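PDB 4FVS: putative lipoprotein from Parabacteroides distasonis, which is of unknown function but is probably an exported lipoprotein that binds lipid or another hydrophobic ligand, as in the LolA/LolB-like clan. Local coordinates for residues P9-K19 against V30-V38. Residues are numbered along the deposited sequence; the frame is centred on the assembly and turned at random.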
loop_
_atom_site.group_PDB
_atom_site.type_symbol
_atom_site.label_atom_id
_atom_site.label_comp_id
_atom_site.label_asym_id
_atom_site.label_seq_id
_atom_site.Cartn_x
_atom_site.Cartn_y
_atom_site.Cartn_z
ATOM N N PRO A 9 -7.646 7.567 -4.623
ATOM C CA PRO A 9 -8.334 8.850 -4.852
ATOM C C PRO A 9 -7.954 9.429 -6.211
ATOM O O PRO A 9 -6.806 9.286 -6.636
ATOM C CB PRO A 9 -7.846 9.717 -3.693
ATOM C CG PRO A 9 -7.487 8.761 -2.653
ATOM C CD PRO A 9 -6.840 7.636 -3.388
ATOM N N GLN A 10 -8.917 10.013 -6.922
ATOM C CA GLN A 10 -8.666 10.504 -8.269
ATOM C C GLN A 10 -9.144 11.963 -8.460
ATOM O O GLN A 10 -9.273 12.411 -9.605
ATOM C CB GLN A 10 -9.353 9.568 -9.294
ATOM C CG GLN A 10 -10.840 9.296 -9.005
ATOM C CD GLN A 10 -11.544 8.466 -10.048
ATOM O OE1 GLN A 10 -10.971 7.982 -11.028
ATOM N NE2 GLN A 10 -12.832 8.292 -9.861
ATOM N N THR A 11 -9.391 12.695 -7.354
ATOM C CA THR A 11 -9.825 14.091 -7.419
ATOM C C THR A 11 -8.692 14.978 -6.928
ATOM O O THR A 11 -8.192 14.766 -5.828
ATOM C CB THR A 11 -11.118 14.309 -6.634
ATOM O OG1 THR A 11 -12.132 13.472 -7.185
ATOM C CG2 THR A 11 -11.579 15.768 -6.660
ATOM N N GLU A 12 -8.300 15.974 -7.747
ATOM C CA GLU A 12 -7.211 16.906 -7.456
ATOM C C GLU A 12 -7.499 17.668 -6.156
ATOM O O GLU A 12 -8.603 18.182 -5.972
ATOM C CB GLU A 12 -7.013 17.869 -8.636
ATOM C CG GLU A 12 -5.637 18.521 -8.706
ATOM C CD GLU A 12 -5.340 19.317 -9.967
ATOM O OE1 GLU A 12 -5.408 18.735 -11.075
ATOM O OE2 GLU A 12 -4.971 20.507 -9.840
ATOM N N GLY A 13 -6.523 17.659 -5.250
ATOM C CA GLY A 13 -6.614 18.334 -3.958
ATOM C C GLY A 13 -7.180 17.514 -2.811
ATOM O O GLY A 13 -7.228 17.997 -1.671
ATOM N N THR A 14 -7.626 16.270 -3.101
ATOM C CA THR A 14 -8.172 15.370 -2.091
ATOM C C THR A 14 -7.054 15.010 -1.141
ATOM O O THR A 14 -5.941 14.722 -1.580
ATOM C CB THR A 14 -8.811 14.150 -2.758
ATOM O OG1 THR A 14 -9.948 14.595 -3.489
ATOM C CG2 THR A 14 -9.233 13.075 -1.771
ATOM N N VAL A 15 -7.335 15.083 0.157
ATOM C CA VAL A 15 -6.392 14.741 1.217
ATOM C C VAL A 15 -6.945 13.556 2.022
ATOM O O VAL A 15 -8.161 13.396 2.149
ATOM C CB VAL A 15 -6.047 15.949 2.140
ATOM C CG1 VAL A 15 -5.215 16.998 1.417
ATOM C CG2 VAL A 15 -7.293 16.571 2.755
ATOM N N TRP A 16 -6.052 12.718 2.541
ATOM C CA TRP A 16 -6.433 11.599 3.384
ATOM C C TRP A 16 -5.306 11.268 4.351
ATOM O O TRP A 16 -4.162 11.695 4.169
ATOM C CB TRP A 16 -6.889 10.351 2.596
ATOM C CG TRP A 16 -5.907 9.628 1.725
ATOM C CD1 TRP A 16 -5.406 8.379 1.943
ATOM C CD2 TRP A 16 -5.487 10.006 0.408
ATOM N NE1 TRP A 16 -4.634 7.986 0.876
ATOM C CE2 TRP A 16 -4.683 8.957 -0.092
ATOM C CE3 TRP A 16 -5.644 11.161 -0.370
ATOM C CZ2 TRP A 16 -4.051 9.023 -1.336
ATOM C CZ3 TRP A 16 -5.005 11.229 -1.600
ATOM C CH2 TRP A 16 -4.220 10.170 -2.073
ATOM N N VAL A 17 -5.676 10.603 5.452
ATOM C CA VAL A 17 -4.779 10.216 6.524
ATOM C C VAL A 17 -5.028 8.782 6.867
ATOM O O VAL A 17 -6.169 8.400 7.150
ATOM C CB VAL A 17 -4.910 11.107 7.795
ATOM C CG1 VAL A 17 -3.878 10.702 8.861
ATOM C CG2 VAL A 17 -4.765 12.583 7.466
ATOM N N ARG A 18 -3.957 7.989 6.845
ATOM C CA ARG A 18 -3.898 6.598 7.289
ATOM C C ARG A 18 -2.978 6.575 8.483
ATOM O O ARG A 18 -1.918 7.218 8.425
ATOM C CB ARG A 18 -3.425 5.644 6.173
ATOM C CG ARG A 18 -4.520 5.342 5.161
ATOM C CD ARG A 18 -4.066 4.553 3.945
ATOM N NE ARG A 18 -3.481 3.263 4.310
ATOM C CZ ARG A 18 -2.231 2.921 4.024
ATOM N NH1 ARG A 18 -1.452 3.746 3.341
ATOM N NH2 ARG A 18 -1.765 1.738 4.385
ATOM N N LYS A 19 -3.356 5.874 9.566
ATOM C CA LYS A 19 -2.489 5.818 10.738
ATOM C C LYS A 19 -2.036 4.375 10.969
ATOM O O LYS A 19 -2.810 3.435 10.789
ATOM C CB LYS A 19 -3.179 6.422 11.980
ATOM C CG LYS A 19 -3.314 7.935 11.904
ATOM C CD LYS A 19 -3.782 8.520 13.175
ATOM C CE LYS A 19 -3.912 10.025 13.106
ATOM N NZ LYS A 19 -4.531 10.583 14.351
ATOM N N VAL A 30 1.949 8.266 11.223
ATOM C CA VAL A 30 0.875 9.029 10.579
ATOM C C VAL A 30 1.251 9.158 9.089
ATOM O O VAL A 30 2.373 9.562 8.765
ATOM C CB VAL A 30 0.623 10.391 11.256
ATOM C CG1 VAL A 30 -0.531 11.131 10.587
ATOM C CG2 VAL A 30 0.361 10.207 12.749
HETATM N N MSE A 31 0.344 8.754 8.193
HETATM C CA MSE A 31 0.606 8.789 6.761
HETATM C C MSE A 31 -0.384 9.721 6.092
HETATM O O MSE A 31 -1.574 9.380 5.983
HETATM C CB MSE A 31 0.552 7.385 6.195
HETATM C CG MSE A 31 1.600 6.484 6.842
HETATM SE SE MSE A 31 1.428 4.609 6.527
HETATM C CE MSE A 31 -0.227 4.296 7.622
ATOM N N SER A 32 0.107 10.929 5.700
ATOM C CA SER A 32 -0.712 11.960 5.090
ATOM C C SER A 32 -0.471 12.027 3.602
ATOM O O SER A 32 0.679 12.056 3.161
ATOM C CB SER A 32 -0.437 13.305 5.731
ATOM O OG SER A 32 -0.623 13.189 7.129
ATOM N N TYR A 33 -1.557 12.044 2.827
ATOM C CA TYR A 33 -1.497 12.060 1.372
ATOM C C TYR A 33 -2.321 13.166 0.779
ATOM O O TYR A 33 -3.224 13.692 1.433
ATOM C CB TYR A 33 -2.021 10.739 0.792
ATOM C CG TYR A 33 -1.296 9.471 1.168
ATOM C CD1 TYR A 33 -1.518 8.856 2.398
ATOM C CD2 TYR A 33 -0.521 8.791 0.235
ATOM C CE1 TYR A 33 -0.890 7.650 2.730
ATOM C CE2 TYR A 33 0.106 7.583 0.553
ATOM C CZ TYR A 33 -0.097 7.008 1.796
ATOM O OH TYR A 33 0.498 5.809 2.083
ATOM N N GLN A 34 -2.043 13.477 -0.493
ATOM C CA GLN A 34 -2.780 14.462 -1.257
ATOM C C GLN A 34 -2.632 14.242 -2.769
ATOM O O GLN A 34 -1.512 14.134 -3.257
ATOM C CB GLN A 34 -2.349 15.881 -0.906
ATOM C CG GLN A 34 -3.256 16.885 -1.602
ATOM C CD GLN A 34 -2.831 18.291 -1.408
ATOM O OE1 GLN A 34 -1.636 18.610 -1.414
ATOM N NE2 GLN A 34 -3.814 19.165 -1.318
ATOM N N VAL A 35 -3.754 14.229 -3.508
ATOM C CA VAL A 35 -3.744 14.126 -4.970
ATOM C C VAL A 35 -3.208 15.450 -5.536
ATOM O O VAL A 35 -3.861 16.484 -5.398
ATOM C CB VAL A 35 -5.127 13.771 -5.563
ATOM C CG1 VAL A 35 -5.082 13.762 -7.085
ATOM C CG2 VAL A 35 -5.633 12.438 -5.025
ATOM N N ASP A 36 -2.016 15.414 -6.131
ATOM C CA ASP A 36 -1.379 16.594 -6.689
ATOM C C ASP A 36 -1.846 16.821 -8.138
ATOM O O ASP A 36 -2.257 17.934 -8.456
ATOM C CB ASP A 36 0.155 16.473 -6.604
ATOM C CG ASP A 36 0.940 17.774 -6.731
ATOM O OD1 ASP A 36 0.316 18.836 -7.005
ATOM O OD2 ASP A 36 2.175 17.738 -6.544
ATOM N N GLU A 37 -1.805 15.785 -9.004
ATOM C CA GLU A 37 -2.227 15.899 -10.406
ATOM C C GLU A 37 -3.035 14.679 -10.879
ATOM O O GLU A 37 -2.736 13.549 -10.509
ATOM C CB GLU A 37 -1.021 16.105 -11.349
ATOM C CG GLU A 37 -0.358 17.479 -11.280
ATOM C CD GLU A 37 -1.214 18.700 -11.580
ATOM O OE1 GLU A 37 -2.077 18.626 -12.487
ATOM O OE2 GLU A 37 -0.996 19.746 -10.925
ATOM N N VAL A 38 -4.072 14.940 -11.699
ATOM C CA VAL A 38 -4.943 13.948 -12.329
ATOM C C VAL A 38 -4.922 14.214 -13.842
ATOM O O VAL A 38 -5.131 15.361 -14.270
ATOM C CB VAL A 38 -6.390 13.945 -11.757
ATOM C CG1 VAL A 38 -7.215 12.811 -12.357
ATOM C CG2 VAL A 38 -6.395 13.841 -10.243
#
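Trp16 lies across the base of Tyr33. Tyr33 CB sits over the six-membered ring of the Trp16 indole, a CH-pi contact; its nearest atom there is Trp16 CE2, 3.3 Å away. The Tyr33 ring runs nearly parallel to the indole (planes at 5°) but is slid toward NE1, and the two rings barely overlap. Trp16 CG stands between its own backbone N and carbonyl carbon (chi1 65°), which swings the indole over toward the partner strand. Pro9 CG lies against the opposite indole face, toward the rim, and Val35 CG2 reaches Trp16 CZ3 at 3.7 Å. An alanine in place of Trp16 would probably open a gap between Pro9 and Tyr33 and leave Tyr33 CB and Val35 CG2 without the indole they pack on. On the same side of the sheet, CE of Met31, a selenomethionine here, lies over the Arg18 guanidinium. Arg18 NH2 is hydrogen-bonded to Thr209, and Tyr33 OH to Tyr53. Paired backbone bonds fix the register: Trp16 with Tyr33, and Arg18 with Met31, where Met31 N meets Arg18 O at 2.7 Å. Val15, Val17 and Lys19 lie on the other face with Gln34, Ser32 and Val30. Just before the strand, a type II turn from Thr11 to Thr14 extends the pairing: Gly13 N binds Val35 O at 2.9 Å, and Val35 N binds Thr14 O. Strands 44-54 and 205-214 flank this antiparallel beta hairpin of the strand-rich YmcC-like fold.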